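Local coordinates for Zn-dependent hydrolase, glyoxylase (Echinicola vietnamensis, PDB 6T5K), which acts as a zinc-dependent metallo-beta-lactamase, probably hydrolysing beta-lactam antibiotics to substituted beta-amino acids, at residues A[28-33]-A[80-85]; A[107-112]-A[135-140]; A[150-155]-A[170-175]; A[176-181]-A[214-219]. One frame throughout, in Å; residues are numbered along the deposited sequence. Where two conformers were deposited one is given.

The four contacts follow one another along the chain, each closing its loop before the next opens, and none encloses or crosses another. Contact 1 brings helix 76-88 back onto strand 30-34, near the N terminus, and contact 2 then joins segment 107-112 to the loop leading into strand 139-141. Both lie on the larger sheet, and they touch where Leu83 meets Phe112. In the smaller sheet, contact 3 closes a hairpin between strands 152-157 and 169-172, while contact 4 brings strand 218-221 beside strand 177-181 after a connection that includes helix 201-212. Strands 169-172 and 177-181 are neighbours, so the two contacts adjoin within four successive strands, 152-157, 169-172, 177-181 and 218-221.

Contact 1: A[28-33]-A[80-85]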
loop_
_atom_site.group_PDB
_atom_site.type_symbol
_atom_site.label_atom_id
_atom_site.label_comp_id
_atom_site.label_asym_id
_atom_site.label_seq_id
_atom_site.Cartn_x
_atom_site.Cartn_y
_atom_site.Cartn_z
ATOM N N ASP A 28 2.966 20.484 0.688
ATOM C CA ASP A 28 1.709 20.727 -0.004
ATOM C C ASP A 28 1.141 19.456 -0.615
ATOM O O ASP A 28 -0.081 19.306 -0.720
ATOM C CB ASP A 28 1.934 21.784 -1.104
ATOM C CG ASP A 28 3.280 21.606 -1.862
ATOM O OD1 ASP A 28 4.353 21.632 -1.212
ATOM O OD2 ASP A 28 3.267 21.474 -3.113
ATOM N N LYS A 29 2.003 18.523 -0.998
ATOM C CA LYS A 29 1.599 17.411 -1.830
ATOM C C LYS A 29 1.741 16.064 -1.144
ATOM O O LYS A 29 1.183 15.072 -1.635
ATOM C CB LYS A 29 2.473 17.398 -3.089
ATOM C CG LYS A 29 2.457 18.628 -3.954
ATOM C CD LYS A 29 1.045 19.003 -4.346
ATOM C CE LYS A 29 0.948 19.484 -5.795
ATOM N NZ LYS A 29 -0.302 18.988 -6.460
ATOM N N LEU A 30 2.480 16.000 -0.044
ATOM C CA LEU A 30 2.801 14.715 0.570
ATOM C C LEU A 30 2.945 14.850 2.076
ATOM O O LEU A 30 3.623 15.761 2.553
ATOM C CB LEU A 30 4.122 14.181 0.005
ATOM C CG LEU A 30 4.546 12.780 0.437
ATOM C CD1 LEU A 30 3.686 11.764 -0.280
ATOM C CD2 LEU A 30 6.006 12.554 0.083
ATOM N N ILE A 31 2.330 13.928 2.816
ATOM C CA ILE A 31 2.491 13.842 4.260
ATOM C C ILE A 31 2.978 12.441 4.578
ATOM O O ILE A 31 2.502 11.465 3.989
ATOM C CB ILE A 31 1.189 14.177 5.007
ATOM C CG1 ILE A 31 0.790 15.635 4.728
ATOM C CG2 ILE A 31 1.382 13.937 6.511
ATOM C CD1 ILE A 31 -0.656 15.945 5.097
ATOM N N ILE A 32 3.938 12.341 5.490
ATOM C CA ILE A 32 4.391 11.050 6.001
ATOM C C ILE A 32 4.230 11.031 7.509
ATOM O O ILE A 32 4.756 11.896 8.206
ATOM C CB ILE A 32 5.845 10.735 5.614
ATOM C CG1 ILE A 32 6.026 10.870 4.104
ATOM C CG2 ILE A 32 6.209 9.299 6.066
ATOM C CD1 ILE A 32 7.463 10.730 3.630
ATOM N N LYS A 33 3.553 10.005 8.013
ATOM C CA LYS A 33 3.272 9.878 9.432
ATOM C C LYS A 33 3.823 8.542 9.916
ATOM O O LYS A 33 3.530 7.499 9.330
ATOM C CB LYS A 33 1.752 9.911 9.703
ATOM C CG LYS A 33 1.141 11.309 9.845
ATOM N N SER A 80 8.972 11.480 -6.357
ATOM C CA SER A 80 10.294 12.068 -6.150
ATOM C C SER A 80 10.409 12.753 -4.789
ATOM O O SER A 80 11.449 12.664 -4.125
ATOM C CB SER A 80 10.603 13.044 -7.282
ATOM O OG SER A 80 10.593 12.332 -8.512
ATOM N N GLU A 81 9.339 13.404 -4.336
ATOM C CA GLU A 81 9.354 14.012 -3.010
ATOM C C GLU A 81 9.516 12.954 -1.924
ATOM O O GLU A 81 10.282 13.134 -0.965
ATOM C CB GLU A 81 8.055 14.784 -2.799
ATOM C CG GLU A 81 8.182 16.016 -1.993
ATOM C CD GLU A 81 6.882 16.777 -1.869
ATOM O OE1 GLU A 81 6.604 17.220 -0.749
ATOM O OE2 GLU A 81 6.151 16.953 -2.875
ATOM N N LEU A 82 8.789 11.850 -2.053
ATOM C CA LEU A 82 8.951 10.745 -1.122
ATOM C C LEU A 82 10.395 10.254 -1.106
ATOM O O LEU A 82 10.979 10.043 -0.043
ATOM C CB LEU A 82 7.977 9.633 -1.513
ATOM C CG LEU A 82 8.012 8.313 -0.746
ATOM C CD1 LEU A 82 7.802 8.516 0.750
ATOM C CD2 LEU A 82 6.949 7.375 -1.303
ATOM N N LEU A 83 10.969 10.014 -2.283
ATOM C CA LEU A 83 12.307 9.450 -2.344
ATOM C C LEU A 83 13.330 10.441 -1.823
ATOM O O LEU A 83 14.319 10.038 -1.205
ATOM C CB LEU A 83 12.598 9.007 -3.778
ATOM C CG LEU A 83 11.873 7.705 -4.117
ATOM C CD1 LEU A 83 11.752 7.468 -5.587
ATOM C CD2 LEU A 83 12.625 6.578 -3.480
ATOM N N SER A 84 13.118 11.737 -2.067
ATOM C CA SER A 84 14.010 12.749 -1.517
ATOM C C SER A 84 14.027 12.692 0.003
ATOM O O SER A 84 15.088 12.809 0.617
ATOM C CB SER A 84 13.571 14.132 -1.996
ATOM O OG SER A 84 14.465 15.144 -1.555
ATOM N N PHE A 85 12.866 12.493 0.628
ATOM C CA PHE A 85 12.834 12.389 2.074
ATOM C C PHE A 85 13.613 11.170 2.543
ATOM O O PHE A 85 14.405 11.250 3.486
ATOM C CB PHE A 85 11.402 12.298 2.549
ATOM C CG PHE A 85 11.287 11.997 3.998
ATOM C CD1 PHE A 85 11.696 12.928 4.941
ATOM C CD2 PHE A 85 10.811 10.780 4.428
ATOM C CE1 PHE A 85 11.594 12.654 6.294
ATOM C CE2 PHE A 85 10.701 10.503 5.797
ATOM C CZ PHE A 85 11.087 11.454 6.719
#
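Leu30 and Ile32 turn from strand 30-33 toward helix 80-85, the two short axes passing 9.5 Å apart with their N-to-C directions 41° from parallel. This is helix-on-sheet packing in the alpha-beta/beta-alpha sandwich of the metallo-beta-lactamase fold: helix 76-88 lies against the larger sheet, where strand 30-34 runs between strands 22-26 and 39-48. Leu30 works with one branch. Its CG is anti to the backbone N (chi1 -174°), and CD2 comes up against the helix backbone, 3.6 Å from Leu82 N, while also touching Leu82 CB. Ile32 contributes the end of its longer branch, extended at chi2 (174°). Its CD1 lies 3.6 Å from Leu82 CD1, in a pair of side chains that meet at about a right angle, and it also approaches the Phe85 ring obliquely, with CD2 the nearest ring atom at 3.4 Å. The same ring meets Tyr25 of strand 22-26, and Pro73 packs on both Leu30 and Leu82, so the apolar patch extends beyond the two segments. At the other end Glu81 stretches out beyond CG to the turn before the strand. Its OE1 is hydrogen-bonded to Ser27 OG and Tyr25 OH, a grip that may offset the nearby like charge of Asp28, whose OD1 is 5.0 Å from Glu81 OE1. Ser27 OG is also hydrogen-bonded to the backbone N of Lys29 and of Leu30, tying the carboxylate to the backbone there. The ammonium end of Lys29 leads away from Glu81, and what touches the acid is aliphatic: Lys29 CB, 3.7 Å from Glu81 OE2.

Contact 2: A[107-112]-A[135-140]; sequences GGLEAF and PQPQKG. With EDO (1,2-ethanediol), chain F.
Leu109 of segment 107-112 presses one methyl against the backbone of the proline-rich loop 135-138, and this is the tight part of the contact. With the side chain extended at chi2 (-179°), CD1 reaches the peptide joining Gln136 to Pro137, 3.6 Å from Pro137 N and 3.8 Å from Gln136 C. The same methyl also touches the Pro137 ring, at CG 3.9 Å away. Behind this, Leu109 also packs on Val96 and Ser119, and Pro137 rests on Ala98 and Ala121, so the methyl and the ring belong to the layer packed on strands 92-98 and 119-122. These are parallel strands of the larger sheet in the alpha-beta/beta-alpha sandwich of the metallo-beta-lactamase fold. Segment 107-112 follows closely on the HxHxD zinc-binding motif, His100, His102 and Asp104, and the contact joins the chain leaving that motif to the loop that enters strand 139-141. Pro135 adds further packing: its CB lies 4.1 Å from Leu109 CB, and its CG comes to 3.8 Å from the carbonyl oxygen of Gly107. No direct hydrogen bond links the two segments. On the looser, exposed side, at Glu110 and Gln136, an ethanediol, probably from the crystallisation liquor, spans them instead: its O2 donates to Glu110 OE1 at 2.6 Å, and its O1 accepts from Gln136 N at 3.0 Å in a nearly straight bond (171°). His113 ND1 also hydrogen-bonds the diol.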
loop_
_atom_site.group_PDB
_atom_site.type_symbol
_atom_site.label_atom_id
_atom_site.label_comp_id
_atom_site.label_asym_id
_atom_site.label_seq_id
_atom_site.Cartn_x
_atom_site.Cartn_y
_atom_site.Cartn_z
ATOM N N GLY A 107 1.798 4.916 -10.337
ATOM C CA GLY A 107 2.013 6.039 -11.223
ATOM C C GLY A 107 3.423 6.595 -11.161
ATOM O O GLY A 107 3.917 7.159 -12.140
ATOM N N GLY A 108 4.092 6.434 -10.031
ATOM C CA GLY A 108 5.431 6.964 -9.867
ATOM C C GLY A 108 6.568 5.969 -9.946
ATOM O O GLY A 108 7.681 6.274 -9.507
ATOM N N LEU A 109 6.356 4.808 -10.557
ATOM C CA LEU A 109 7.410 3.802 -10.524
ATOM C C LEU A 109 8.701 4.264 -11.205
ATOM O O LEU A 109 9.791 3.820 -10.820
ATOM C CB LEU A 109 6.944 2.514 -11.176
ATOM C CG LEU A 109 6.050 1.634 -10.312
ATOM C CD1 LEU A 109 5.714 0.405 -11.121
ATOM C CD2 LEU A 109 6.706 1.251 -9.001
ATOM N N GLU A 110 8.616 5.117 -12.232
ATOM C CA GLU A 110 9.849 5.472 -12.930
ATOM C C GLU A 110 10.830 6.191 -12.004
ATOM O O GLU A 110 12.051 6.084 -12.190
ATOM C CB GLU A 110 9.564 6.306 -14.182
ATOM C CG GLU A 110 10.788 7.031 -14.741
ATOM C CD GLU A 110 11.927 6.104 -15.214
ATOM O OE1 GLU A 110 11.723 4.881 -15.395
ATOM O OE2 GLU A 110 13.041 6.623 -15.430
ATOM N N ALA A 111 10.330 6.914 -10.997
ATOM C CA ALA A 111 11.223 7.538 -10.034
ATOM C C ALA A 111 12.032 6.493 -9.271
ATOM O O ALA A 111 13.184 6.733 -8.908
ATOM C CB ALA A 111 10.429 8.425 -9.077
ATOM N N PHE A 112 11.427 5.345 -8.978
ATOM C CA PHE A 112 12.170 4.269 -8.339
ATOM C C PHE A 112 13.132 3.629 -9.324
ATOM O O PHE A 112 14.308 3.401 -9.005
ATOM C CB PHE A 112 11.197 3.231 -7.788
ATOM C CG PHE A 112 10.533 3.649 -6.518
ATOM C CD1 PHE A 112 9.382 4.418 -6.531
ATOM C CD2 PHE A 112 11.065 3.284 -5.296
ATOM C CE1 PHE A 112 8.770 4.798 -5.351
ATOM C CE2 PHE A 112 10.459 3.671 -4.126
ATOM C CZ PHE A 112 9.310 4.432 -4.163
ATOM N N PRO A 135 2.907 2.697 -15.954
ATOM C CA PRO A 135 4.248 2.244 -15.551
ATOM C C PRO A 135 4.222 0.802 -15.077
ATOM O O PRO A 135 3.310 0.374 -14.369
ATOM C CB PRO A 135 4.629 3.208 -14.426
ATOM C CG PRO A 135 3.775 4.448 -14.745
ATOM C CD PRO A 135 2.479 3.883 -15.200
ATOM N N GLN A 136 5.212 0.029 -15.513
ATOM C CA GLN A 136 5.160 -1.413 -15.292
ATOM C C GLN A 136 6.087 -1.837 -14.168
ATOM O O GLN A 136 7.298 -1.584 -14.232
ATOM C CB GLN A 136 5.549 -2.138 -16.574
ATOM C CG GLN A 136 4.456 -2.160 -17.639
ATOM C CD GLN A 136 4.934 -2.864 -18.885
ATOM O OE1 GLN A 136 5.479 -3.973 -18.814
ATOM N NE2 GLN A 136 4.753 -2.224 -20.036
ATOM N N PRO A 137 5.589 -2.541 -13.158
ATOM C CA PRO A 137 6.494 -3.171 -12.193
ATOM C C PRO A 137 7.428 -4.141 -12.904
ATOM O O PRO A 137 7.076 -4.767 -13.905
ATOM C CB PRO A 137 5.542 -3.895 -11.229
ATOM C CG PRO A 137 4.224 -3.198 -11.409
ATOM C CD PRO A 137 4.188 -2.869 -12.876
ATOM N N GLN A 138 8.627 -4.285 -12.353
ATOM C CA GLN A 138 9.657 -5.068 -13.015
ATOM C C GLN A 138 9.586 -6.548 -12.702
ATOM O O GLN A 138 9.898 -7.369 -13.571
ATOM C CB GLN A 138 11.036 -4.570 -12.614
ATOM C CG GLN A 138 11.297 -3.182 -13.102
ATOM C CD GLN A 138 12.507 -2.572 -12.424
ATOM O OE1 GLN A 138 12.866 -2.949 -11.297
ATOM N NE2 GLN A 138 13.172 -1.656 -13.124
ATOM N N LYS A 139 9.192 -6.900 -11.486
ATOM C CA LYS A 139 9.309 -8.269 -10.997
ATOM C C LYS A 139 7.951 -8.720 -10.494
ATOM O O LYS A 139 7.350 -8.058 -9.643
ATOM C CB LYS A 139 10.350 -8.360 -9.881
ATOM C CG LYS A 139 11.762 -7.972 -10.349
ATOM C CD LYS A 139 12.720 -7.890 -9.191
ATOM C CE LYS A 139 14.108 -8.449 -9.535
ATOM N N GLY A 140 7.475 -9.847 -10.997
ATOM C CA GLY A 140 6.208 -10.388 -10.561
ATOM C C GLY A 140 6.403 -11.542 -9.596
ATOM O O GLY A 140 7.428 -12.220 -9.607
HETATM C C1 EDO F . 7.704 2.647 -16.917
HETATM O O1 EDO F . 7.335 1.265 -17.197
HETATM C C2 EDO F . 8.494 2.891 -15.605
HETATM O O2 EDO F . 9.961 3.018 -15.713
#

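Contact 3: A[150-155]-A[170-175]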
loop_
_atom_site.group_PDB
_atom_site.type_symbol
_atom_site.label_atom_id
_atom_site.label_comp_id
_atom_site.label_asym_id
_atom_site.label_seq_id
_atom_site.Cartn_x
_atom_site.Cartn_y
_atom_site.Cartn_z
ATOM N N GLY A 150 16.320 -4.426 6.388
ATOM C CA GLY A 150 17.247 -4.530 7.502
ATOM C C GLY A 150 17.262 -5.940 8.057
ATOM O O GLY A 150 17.406 -6.917 7.313
ATOM N N THR A 151 17.073 -6.055 9.379
ATOM C CA THR A 151 17.078 -7.348 10.041
ATOM C C THR A 151 15.707 -7.983 10.060
ATOM O O THR A 151 15.538 -9.052 10.645
ATOM C CB THR A 151 17.585 -7.222 11.481
ATOM O OG1 THR A 151 16.735 -6.366 12.267
ATOM C CG2 THR A 151 18.982 -6.668 11.477
ATOM N N LYS A 152 14.734 -7.339 9.451
ATOM C CA LYS A 152 13.359 -7.795 9.437
ATOM C C LYS A 152 12.952 -8.072 8.001
ATOM O O LYS A 152 13.762 -7.975 7.066
ATOM C CB LYS A 152 12.469 -6.724 10.072
ATOM C CG LYS A 152 12.819 -6.469 11.525
ATOM C CD LYS A 152 11.946 -5.400 12.149
ATOM C CE LYS A 152 12.438 -4.961 13.521
ATOM N NZ LYS A 152 12.530 -6.149 14.431
ATOM N N ALA A 153 11.671 -8.393 7.822
ATOM C CA ALA A 153 11.128 -8.537 6.485
ATOM C C ALA A 153 9.690 -8.057 6.464
ATOM O O ALA A 153 9.009 -8.020 7.493
ATOM C CB ALA A 153 11.157 -9.998 6.031
ATOM N N VAL A 154 9.221 -7.712 5.271
ATOM C CA VAL A 154 7.818 -7.451 5.002
ATOM C C VAL A 154 7.409 -8.460 3.944
ATOM O O VAL A 154 8.216 -8.877 3.111
ATOM C CB VAL A 154 7.589 -5.980 4.560
ATOM C CG1 VAL A 154 8.328 -5.672 3.235
ATOM C CG2 VAL A 154 6.087 -5.647 4.547
ATOM N N PHE A 155 6.137 -8.843 3.976
ATOM C CA PHE A 155 5.588 -9.909 3.150
ATOM C C PHE A 155 4.488 -9.353 2.268
ATOM O O PHE A 155 3.685 -8.526 2.702
ATOM C CB PHE A 155 5.059 -11.018 4.070
ATOM C CG PHE A 155 6.152 -11.611 4.914
ATOM C CD1 PHE A 155 6.907 -12.671 4.443
ATOM C CD2 PHE A 155 6.513 -11.013 6.112
ATOM C CE1 PHE A 155 7.964 -13.167 5.175
ATOM C CE2 PHE A 155 7.575 -11.490 6.841
ATOM C CZ PHE A 155 8.287 -12.592 6.395
ATOM N N GLY A 170 0.333 -5.987 1.994
ATOM C CA GLY A 170 1.634 -6.055 2.623
ATOM C C GLY A 170 1.452 -6.300 4.106
ATOM O O GLY A 170 0.605 -5.676 4.742
ATOM N N TYR A 171 2.222 -7.224 4.660
ATOM C CA TYR A 171 2.121 -7.602 6.063
ATOM C C TYR A 171 3.493 -7.479 6.700
ATOM O O TYR A 171 4.464 -8.063 6.213
ATOM C CB TYR A 171 1.640 -9.040 6.172
ATOM C CG TYR A 171 1.644 -9.574 7.571
ATOM C CD1 TYR A 171 0.921 -8.964 8.604
ATOM C CD2 TYR A 171 2.390 -10.697 7.870
ATOM C CE1 TYR A 171 0.943 -9.508 9.879
ATOM C CE2 TYR A 171 2.417 -11.232 9.120
ATOM C CZ TYR A 171 1.692 -10.652 10.118
ATOM O OH TYR A 171 1.745 -11.217 11.370
ATOM N N PHE A 172 3.562 -6.739 7.800
ATOM C CA PHE A 172 4.807 -6.531 8.540
ATOM C C PHE A 172 4.590 -7.074 9.938
ATOM O O PHE A 172 3.992 -6.392 10.794
ATOM C CB PHE A 172 5.170 -5.061 8.601
ATOM C CG PHE A 172 6.435 -4.796 9.342
ATOM C CD1 PHE A 172 7.630 -5.340 8.914
ATOM C CD2 PHE A 172 6.425 -4.061 10.485
ATOM C CE1 PHE A 172 8.804 -5.086 9.592
ATOM C CE2 PHE A 172 7.569 -3.820 11.150
ATOM C CZ PHE A 172 8.763 -4.340 10.718
ATOM N N PRO A 173 5.061 -8.281 10.218
ATOM C CA PRO A 173 4.644 -8.939 11.450
ATOM C C PRO A 173 5.242 -8.323 12.697
ATOM O O PRO A 173 4.634 -8.382 13.766
ATOM C CB PRO A 173 5.115 -10.384 11.252
ATOM C CG PRO A 173 6.262 -10.277 10.238
ATOM C CD PRO A 173 5.777 -9.197 9.302
ATOM N N ASP A 174 6.430 -7.736 12.626
ATOM C CA ASP A 174 7.064 -7.270 13.863
ATOM C C ASP A 174 6.206 -6.249 14.597
ATOM O O ASP A 174 6.198 -6.222 15.834
ATOM C CB ASP A 174 8.424 -6.674 13.562
ATOM C CG ASP A 174 9.381 -7.700 13.089
ATOM O OD1 ASP A 174 9.184 -8.127 11.941
ATOM O OD2 ASP A 174 10.281 -8.091 13.864
ATOM N N ASP A 175 5.519 -5.374 13.870
ATOM C CA ASP A 175 4.623 -4.403 14.484
ATOM C C ASP A 175 3.158 -4.814 14.326
ATOM O O ASP A 175 2.268 -4.021 14.689
ATOM C CB ASP A 175 4.811 -3.007 13.849
ATOM C CG ASP A 175 6.171 -2.379 14.118
ATOM O OD1 ASP A 175 7.028 -2.947 14.828
ATOM O OD2 ASP A 175 6.383 -1.267 13.562
HETATM O O HOH W 1 10.549 -9.742 10.410
#
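Phe155 and Tyr171 pair across an antiparallel beta hairpin of the smaller sheet, where strand 152-155 meets strand 170-172. They form a hydrogen-bonded pair, with Phe155 N to Tyr171 O at 2.9 Å and Tyr171 N to Phe155 O at 2.8 Å. Farther on the backbones diverge, Lys152 and Asp174 having CA atoms 7.7 Å apart, and side chains bridge the gap. The Pro173 ring fits against the edge of the Phe155 ring, its CD 3.7 Å from Phe155 CD2, the two side chains crossing at about a right angle. Phe172 instead pushes its ring edge into the recess beside Ala153 and Lys152. Its CG is anti to the backbone N (chi1 -180°), and CD1 sits 3.3 Å from Ala153 O while CZ meets Lys152 CD at 3.6 Å. Lys152 therefore lies between an aromatic edge and an acid: its aliphatic chain runs past Asp174 and bends at its last torsion (chi4 -57°), and NZ makes a salt bridge to Asp174 OD2 at 3.0 Å, from above the carboxylate plane. The other carboxylate oxygen is used as well, for a water donates to Asp174 OD1 at 2.6 Å and accepts from Ala153 N.

Contact 4: A[176-181]-A[214-219]; sequences QVLFGG and PNLRLV
Gln176, Val177 and Leu178 run parallel to segment 216-219, with Val177 paired to Leu218 and Leu178 to Val219. The bonding begins at Gln176 O, a single carbonyl oxygen that accepts from both Arg217 N at 2.8 Å and Leu218 N at 3.2 Å. Leu178 N then donates to Leu218 O at 2.9 Å. Gln176, with positive phi (54°), and Val177 both face Phe172 of the neighbouring strand 169-172, a G1 beta bulge at the entry to strand 177-181. The two strands form a beta-alpha-beta unit with helix 201-212; strand 218-221 is an outermost strand of the smaller sheet within this chain. Cys182 and His223, ligands of the second zinc ion, lie soon after the paired segments. Val177 and Leu218 lie side by side on one face of the sheet, CG2 and CD2 4.0 Å apart. On the other face Leu216 CD1 reaches Leu178 CB at 3.8 Å, and Leu232 of the C-terminal helix 230-239 packs on both leucines. Gln176 bends at chi2 (-65°) and spreads over the loop ahead of the strand. Its CB lies over one face of the Arg217 guanidinium, toward the rim, with NH1 3.7 Å away, while a water donates to its OE1 at 2.7 Å and accepts from Asn215 N.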
loop_
_atom_site.group_PDB
_atom_site.type_symbol
_atom_site.label_atom_id
_atom_site.label_comp_id
_atom_site.label_asym_id
_atom_site.label_seq_id
_atom_site.Cartn_x
_atom_site.Cartn_y
_atom_site.Cartn_z
ATOM N N GLN A 176 2.885 -5.975 13.739
ATOM C CA GLN A 176 1.510 -6.441 13.485
ATOM C C GLN A 176 0.717 -5.369 12.706
ATOM O O GLN A 176 -0.383 -4.945 13.074
ATOM C CB GLN A 176 0.794 -6.898 14.771
ATOM C CG GLN A 176 1.124 -8.292 15.183
ATOM C CD GLN A 176 0.648 -9.407 14.175
ATOM O OE1 GLN A 176 -0.197 -9.215 13.351
ATOM N NE2 GLN A 176 1.209 -10.596 14.329
ATOM N N VAL A 177 1.310 -4.998 11.546
ATOM C CA VAL A 177 0.757 -3.977 10.671
ATOM C C VAL A 177 0.421 -4.590 9.325
ATOM O O VAL A 177 1.234 -5.299 8.726
ATOM C CB VAL A 177 1.770 -2.835 10.465
ATOM C CG1 VAL A 177 1.228 -1.792 9.458
ATOM C CG2 VAL A 177 2.091 -2.168 11.767
ATOM N N LEU A 178 -0.738 -4.234 8.811
ATOM C CA LEU A 178 -1.154 -4.643 7.489
ATOM C C LEU A 178 -1.369 -3.405 6.645
ATOM O O LEU A 178 -2.143 -2.519 7.039
ATOM C CB LEU A 178 -2.498 -5.393 7.546
ATOM C CG LEU A 178 -2.960 -5.972 6.203
ATOM C CD1 LEU A 178 -2.386 -7.357 6.007
ATOM C CD2 LEU A 178 -4.474 -6.016 6.080
ATOM N N PHE A 179 -0.731 -3.376 5.469
ATOM C CA PHE A 179 -1.103 -2.433 4.423
ATOM C C PHE A 179 -2.132 -3.142 3.541
ATOM O O PHE A 179 -1.788 -4.046 2.762
ATOM C CB PHE A 179 0.073 -1.936 3.592
ATOM C CG PHE A 179 -0.357 -0.946 2.562
ATOM C CD1 PHE A 179 -0.820 0.298 2.942
ATOM C CD2 PHE A 179 -0.353 -1.277 1.219
ATOM C CE1 PHE A 179 -1.270 1.199 1.995
ATOM C CE2 PHE A 179 -0.809 -0.394 0.268
ATOM C CZ PHE A 179 -1.247 0.864 0.651
ATOM N N GLY A 180 -3.405 -2.749 3.686
ATOM C CA GLY A 180 -4.476 -3.380 2.936
ATOM C C GLY A 180 -4.640 -2.846 1.536
ATOM O O GLY A 180 -5.233 -3.519 0.697
ATOM N N GLY A 181 -4.091 -1.668 1.258
ATOM C CA GLY A 181 -4.320 -1.043 -0.030
ATOM C C GLY A 181 -5.808 -0.858 -0.262
ATOM O O GLY A 181 -6.602 -0.848 0.684
ATOM N N PRO A 214 -4.936 -12.761 12.619
ATOM C CA PRO A 214 -5.845 -12.423 13.717
ATOM C C PRO A 214 -5.253 -11.504 14.761
ATOM O O PRO A 214 -6.011 -10.907 15.541
ATOM C CB PRO A 214 -6.186 -13.788 14.328
ATOM C CG PRO A 214 -4.982 -14.647 13.955
ATOM C CD PRO A 214 -4.602 -14.185 12.571
ATOM N N ASN A 215 -3.937 -11.317 14.759
ATOM C CA ASN A 215 -3.282 -10.523 15.783
ATOM C C ASN A 215 -2.946 -9.120 15.326
ATOM O O ASN A 215 -2.251 -8.402 16.050
ATOM C CB ASN A 215 -2.011 -11.223 16.260
ATOM C CG ASN A 215 -2.279 -12.642 16.698
ATOM O OD1 ASN A 215 -1.693 -13.613 16.176
ATOM N ND2 ASN A 215 -3.239 -12.789 17.601
ATOM N N LEU A 216 -3.433 -8.702 14.163
ATOM C CA LEU A 216 -3.106 -7.373 13.673
ATOM C C LEU A 216 -3.467 -6.305 14.696
ATOM O O LEU A 216 -4.549 -6.322 15.299
ATOM C CB LEU A 216 -3.835 -7.083 12.376
ATOM C CG LEU A 216 -3.243 -7.801 11.176
ATOM C CD1 LEU A 216 -4.210 -7.686 10.009
ATOM C CD2 LEU A 216 -1.892 -7.226 10.819
ATOM N N ARG A 217 -2.599 -5.298 14.785
ATOM C CA ARG A 217 -2.843 -4.125 15.605
ATOM C C ARG A 217 -3.157 -2.889 14.802
ATOM O O ARG A 217 -3.840 -2.001 15.312
ATOM C CB ARG A 217 -1.633 -3.833 16.497
ATOM C CG ARG A 217 -1.368 -4.974 17.425
ATOM C CD ARG A 217 -0.584 -4.586 18.637
ATOM N NE ARG A 217 0.817 -4.391 18.316
ATOM C CZ ARG A 217 1.726 -5.363 18.237
ATOM N NH1 ARG A 217 1.381 -6.623 18.427
ATOM N NH2 ARG A 217 2.993 -5.065 17.967
ATOM N N LEU A 218 -2.658 -2.811 13.573
ATOM C CA LEU A 218 -2.832 -1.625 12.750
ATOM C C LEU A 218 -3.107 -2.072 11.327
ATOM O O LEU A 218 -2.380 -2.916 10.791
ATOM C CB LEU A 218 -1.585 -0.717 12.786
ATOM C CG LEU A 218 -1.614 0.589 11.967
ATOM C CD1 LEU A 218 -2.547 1.600 12.566
ATOM C CD2 LEU A 218 -0.198 1.115 11.903
ATOM N N VAL A 219 -4.153 -1.497 10.730
ATOM C CA VAL A 219 -4.549 -1.773 9.353
ATOM C C VAL A 219 -4.620 -0.440 8.624
ATOM O O VAL A 219 -5.332 0.474 9.064
ATOM C CB VAL A 219 -5.911 -2.497 9.308
ATOM C CG1 VAL A 219 -6.394 -2.698 7.877
ATOM C CG2 VAL A 219 -5.810 -3.839 10.007
HETATM O O HOH W 2 -1.672 -11.344 12.717
#